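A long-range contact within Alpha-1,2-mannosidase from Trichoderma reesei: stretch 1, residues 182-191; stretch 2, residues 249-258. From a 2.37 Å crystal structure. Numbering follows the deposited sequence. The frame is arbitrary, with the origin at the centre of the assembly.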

# COMPACT_ATOMS: atom_id res chain seq x y z
N VAL A 182 13.41 2.95 1.23
CA VAL A 182 13.99 4.29 1.14
C VAL A 182 13.19 5.42 1.79
O VAL A 182 13.77 6.28 2.47
CB VAL A 182 14.29 4.65 -0.35
CG1 VAL A 182 13.03 4.58 -1.19
CG2 VAL A 182 14.91 6.03 -0.42
N LEU A 183 11.87 5.43 1.62
CA LEU A 183 11.05 6.49 2.21
C LEU A 183 11.15 6.51 3.73
O LEU A 183 11.49 7.54 4.32
CB LEU A 183 9.58 6.31 1.82
CG LEU A 183 8.72 7.58 1.61
CD1 LEU A 183 7.24 7.22 1.74
CD2 LEU A 183 9.09 8.64 2.61
N GLU A 184 10.86 5.39 4.39
CA GLU A 184 10.89 5.41 5.84
C GLU A 184 12.27 5.46 6.49
O GLU A 184 12.42 6.02 7.56
CB GLU A 184 10.05 4.26 6.45
CG GLU A 184 9.90 2.97 5.67
CD GLU A 184 9.11 3.12 4.38
OE1 GLU A 184 9.75 3.23 3.31
OE2 GLU A 184 7.86 3.12 4.43
N TRP A 185 13.26 4.90 5.82
CA TRP A 185 14.62 4.92 6.34
C TRP A 185 15.26 6.31 6.18
O TRP A 185 16.04 6.74 7.02
CB TRP A 185 15.46 3.83 5.66
CG TRP A 185 15.17 2.46 6.23
CD1 TRP A 185 13.97 1.79 6.20
CD2 TRP A 185 16.06 1.65 7.00
NE1 TRP A 185 14.07 0.62 6.91
CE2 TRP A 185 15.34 0.51 7.41
CE3 TRP A 185 17.40 1.78 7.38
CZ2 TRP A 185 15.92 -0.51 8.19
CZ3 TRP A 185 17.98 0.78 8.16
CH2 TRP A 185 17.24 -0.35 8.56
N THR A 186 14.90 7.01 5.11
CA THR A 186 15.43 8.35 4.90
C THR A 186 14.74 9.27 5.91
O THR A 186 15.36 10.16 6.49
CB THR A 186 15.16 8.88 3.46
OG1 THR A 186 15.96 8.15 2.53
CG2 THR A 186 15.50 10.36 3.36
N ARG A 187 13.45 9.02 6.14
CA ARG A 187 12.67 9.80 7.09
C ARG A 187 13.28 9.63 8.49
O ARG A 187 13.39 10.58 9.24
CB ARG A 187 11.20 9.33 7.09
CG ARG A 187 10.27 10.19 7.93
CD ARG A 187 10.35 11.64 7.48
NE ARG A 187 9.68 12.57 8.38
CZ ARG A 187 10.09 13.82 8.60
NH1 ARG A 187 11.17 14.28 7.97
NH2 ARG A 187 9.41 14.62 9.42
N LEU A 188 13.67 8.40 8.81
CA LEU A 188 14.26 8.12 10.12
C LEU A 188 15.58 8.90 10.31
O LEU A 188 15.80 9.50 11.36
CB LEU A 188 14.50 6.60 10.28
CG LEU A 188 14.97 6.11 11.65
CD1 LEU A 188 13.94 6.46 12.70
CD2 LEU A 188 15.20 4.61 11.61
N SER A 189 16.46 8.89 9.30
CA SER A 189 17.72 9.62 9.38
C SER A 189 17.47 11.10 9.62
O SER A 189 18.16 11.74 10.41
CB SER A 189 18.55 9.47 8.10
OG SER A 189 19.02 8.16 7.93
N ASP A 190 16.50 11.65 8.91
CA ASP A 190 16.19 13.06 9.06
C ASP A 190 15.66 13.38 10.45
O ASP A 190 15.94 14.44 11.01
CB ASP A 190 15.17 13.50 8.00
CG ASP A 190 15.80 13.67 6.62
OD1 ASP A 190 15.04 13.98 5.67
OD2 ASP A 190 17.03 13.50 6.49
N LEU A 191 14.89 12.45 11.02
CA LEU A 191 14.31 12.64 12.34
C LEU A 191 15.31 12.41 13.48
O LEU A 191 15.24 13.07 14.51
CB LEU A 191 13.12 11.70 12.51
CG LEU A 191 11.72 12.33 12.64
CD1 LEU A 191 11.66 13.68 11.95
CD2 LEU A 191 10.70 11.36 12.06
N GLU A 249 6.13 3.04 -7.15
CA GLU A 249 5.41 3.97 -6.28
C GLU A 249 6.35 4.90 -5.50
O GLU A 249 6.17 6.12 -5.50
CB GLU A 249 4.53 3.18 -5.28
CG GLU A 249 3.64 4.01 -4.33
CD GLU A 249 2.93 3.16 -3.27
OE1 GLU A 249 2.30 3.73 -2.34
OE2 GLU A 249 3.00 1.91 -3.36
N TYR A 250 7.34 4.32 -4.83
CA TYR A 250 8.27 5.12 -4.03
C TYR A 250 9.19 6.02 -4.84
O TYR A 250 9.74 6.99 -4.31
CB TYR A 250 9.10 4.23 -3.09
CG TYR A 250 8.41 3.90 -1.77
CD1 TYR A 250 9.09 3.20 -0.76
CD2 TYR A 250 7.09 4.25 -1.54
CE1 TYR A 250 8.45 2.85 0.44
CE2 TYR A 250 6.44 3.91 -0.34
CZ TYR A 250 7.13 3.21 0.64
OH TYR A 250 6.46 2.84 1.78
N LEU A 251 9.35 5.72 -6.12
CA LEU A 251 10.19 6.52 -6.98
C LEU A 251 9.67 7.96 -7.05
O LEU A 251 10.41 8.92 -6.81
CB LEU A 251 10.22 5.92 -8.38
CG LEU A 251 11.52 5.34 -8.95
CD1 LEU A 251 12.36 4.65 -7.91
CD2 LEU A 251 11.12 4.37 -10.04
N ILE A 252 8.38 8.11 -7.36
CA ILE A 252 7.79 9.44 -7.44
C ILE A 252 7.53 10.01 -6.04
O ILE A 252 7.58 11.23 -5.85
CB ILE A 252 6.46 9.41 -8.24
CG1 ILE A 252 5.95 10.83 -8.48
CG2 ILE A 252 5.43 8.58 -7.50
CD1 ILE A 252 6.85 11.68 -9.35
N LYS A 253 7.29 9.14 -5.07
CA LYS A 253 7.03 9.63 -3.71
C LYS A 253 8.27 10.23 -3.06
O LYS A 253 8.16 11.13 -2.23
CB LYS A 253 6.43 8.52 -2.84
CG LYS A 253 4.96 8.26 -3.18
CD LYS A 253 4.28 7.33 -2.18
CE LYS A 253 2.80 7.18 -2.50
NZ LYS A 253 2.11 6.28 -1.51
N MET A 254 9.44 9.75 -3.45
CA MET A 254 10.70 10.27 -2.92
C MET A 254 10.89 11.66 -3.50
O MET A 254 11.48 12.54 -2.86
CB MET A 254 11.88 9.38 -3.34
CG MET A 254 12.00 8.07 -2.57
SD MET A 254 11.83 8.33 -0.77
CE MET A 254 13.40 9.06 -0.37
N TYR A 255 10.38 11.87 -4.71
CA TYR A 255 10.50 13.18 -5.36
C TYR A 255 9.66 14.21 -4.62
O TYR A 255 9.98 15.39 -4.60
CB TYR A 255 10.04 13.10 -6.82
CG TYR A 255 10.11 14.41 -7.56
CD1 TYR A 255 11.34 15.00 -7.88
CD2 TYR A 255 8.95 15.05 -7.99
CE1 TYR A 255 11.40 16.20 -8.61
CE2 TYR A 255 9.00 16.24 -8.72
CZ TYR A 255 10.22 16.80 -9.03
OH TYR A 255 10.23 17.97 -9.76
N LEU A 256 8.56 13.75 -4.01
CA LEU A 256 7.69 14.63 -3.25
C LEU A 256 8.41 14.92 -1.93
O LEU A 256 8.41 16.06 -1.45
CB LEU A 256 6.34 13.94 -2.96
CG LEU A 256 5.11 14.80 -2.64
CD1 LEU A 256 4.03 13.95 -1.95
CD2 LEU A 256 5.49 15.96 -1.75
N TYR A 257 9.03 13.89 -1.36
CA TYR A 257 9.74 14.03 -0.10
C TYR A 257 10.86 15.06 -0.19
O TYR A 257 11.14 15.77 0.76
CB TYR A 257 10.28 12.67 0.38
CG TYR A 257 10.86 12.72 1.78
CD1 TYR A 257 12.24 12.79 1.98
CD2 TYR A 257 10.02 12.79 2.89
CE1 TYR A 257 12.78 12.92 3.28
CE2 TYR A 257 10.55 12.92 4.18
CZ TYR A 257 11.92 12.99 4.37
OH TYR A 257 12.42 13.13 5.64
N ASP A 258 11.51 15.14 -1.35
CA ASP A 258 12.58 16.11 -1.60
C ASP A 258 12.90 16.10 -3.10
O ASP A 258 13.69 15.29 -3.57
CB ASP A 258 13.83 15.76 -0.78
CG ASP A 258 14.94 16.80 -0.93
OD1 ASP A 258 15.92 16.75 -0.17
OD2 ASP A 258 14.83 17.67 -1.82

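Two helical segments of one chain, 182-191 and 249-257, lie side by side and run in nearly the same direction, with an angle of 27° between their N-to-C directions and a closest axial approach of 10.5 Å. The backbones come nearest at Leu-183 and Met-254, whose CA atoms are 6.4 Å apart; elsewhere the space between the helices is bridged by side chains. Residues that touch are at least 66 positions apart in sequence, and together the two segments bury 512 Å². Each helix keeps its own backbone hydrogen bonds, such as Arg-187 N to Leu-183 O (3.1 Å) and Met-254 N to Tyr-250 O (2.9 Å), and the contact between them is made largely by side chains. Asp-258 is the first residue to leave helical phi/psi, although Asp-258 N still donates to Met-254 O (3.0 Å).

The apolar packing centres on Leu-183, Val-182 and Met-254. Leu-183 points toward the second helix and lays its CB over one face of the Tyr-250 ring, 4.1 Å from the centroid and 17° off the ring normal, a CH-pi contact in which an aliphatic C-H rests on the aromatic face, held mainly by dispersion. Leu-183 CA lies 3.6 Å from Met-254 SD, and Leu-183 CD2 reaches to 4.3 Å from Tyr-257 CD2, so one leucine touches three residues of the opposing helix. The CA-to-CB bond of Met-254 points sideways, but with chi angles all in the m well the end of the chain comes nearer, and Met-254 CE meets Val-182 CG2 at 3.4 Å and Thr-186 OG1 at 4.0 Å. Val-182 also sets CG1 4.2 Å from Tyr-250 CD1.

Tyr-257, which has the largest area covered in the contact, is a knob in a hole formed by Leu-183, Thr-186, Arg-187 and Asp-190. The methyl group of Thr-186 packs against the ring, CG2 to CE1 of Tyr-257 at 3.7 Å, while its hydroxyl turns back along its own helix: Thr-186 OG1 donates to Val-182 O (2.9 Å).

The polar contacts use the hydroxyls of Tyr-257 and Tyr-250. Tyr-257 OH accepts a hydrogen bond from Arg-187 NH1 (2.9 Å, N-H...O angle 156°), lying at the edge of the guanidinium near its plane, where the N-H groups point. Tyr-257 OH in turn donates to Asp-190 OD1 at 2.8 Å. One phenol thus serves as acceptor and donor at once, linking a cationic and an anionic side chain of the first helix. The CA-to-CB bond of Arg-187 points sideways, yet with chi2 in the p well its end comes nearer and delivers NH1 to this site. At Tyr-250, Glu-184 has its CA-to-CB bond pointing away, but the end of the side chain comes nearer and places Glu-184 OE2 3.0 Å from Tyr-250 OH.

Within the second helix, the CA-to-CB bond of Lys-253 points toward the first helix but its end leads away, and Lys-253 NZ forms a salt bridge with Glu-249 OE1 (2.7 Å).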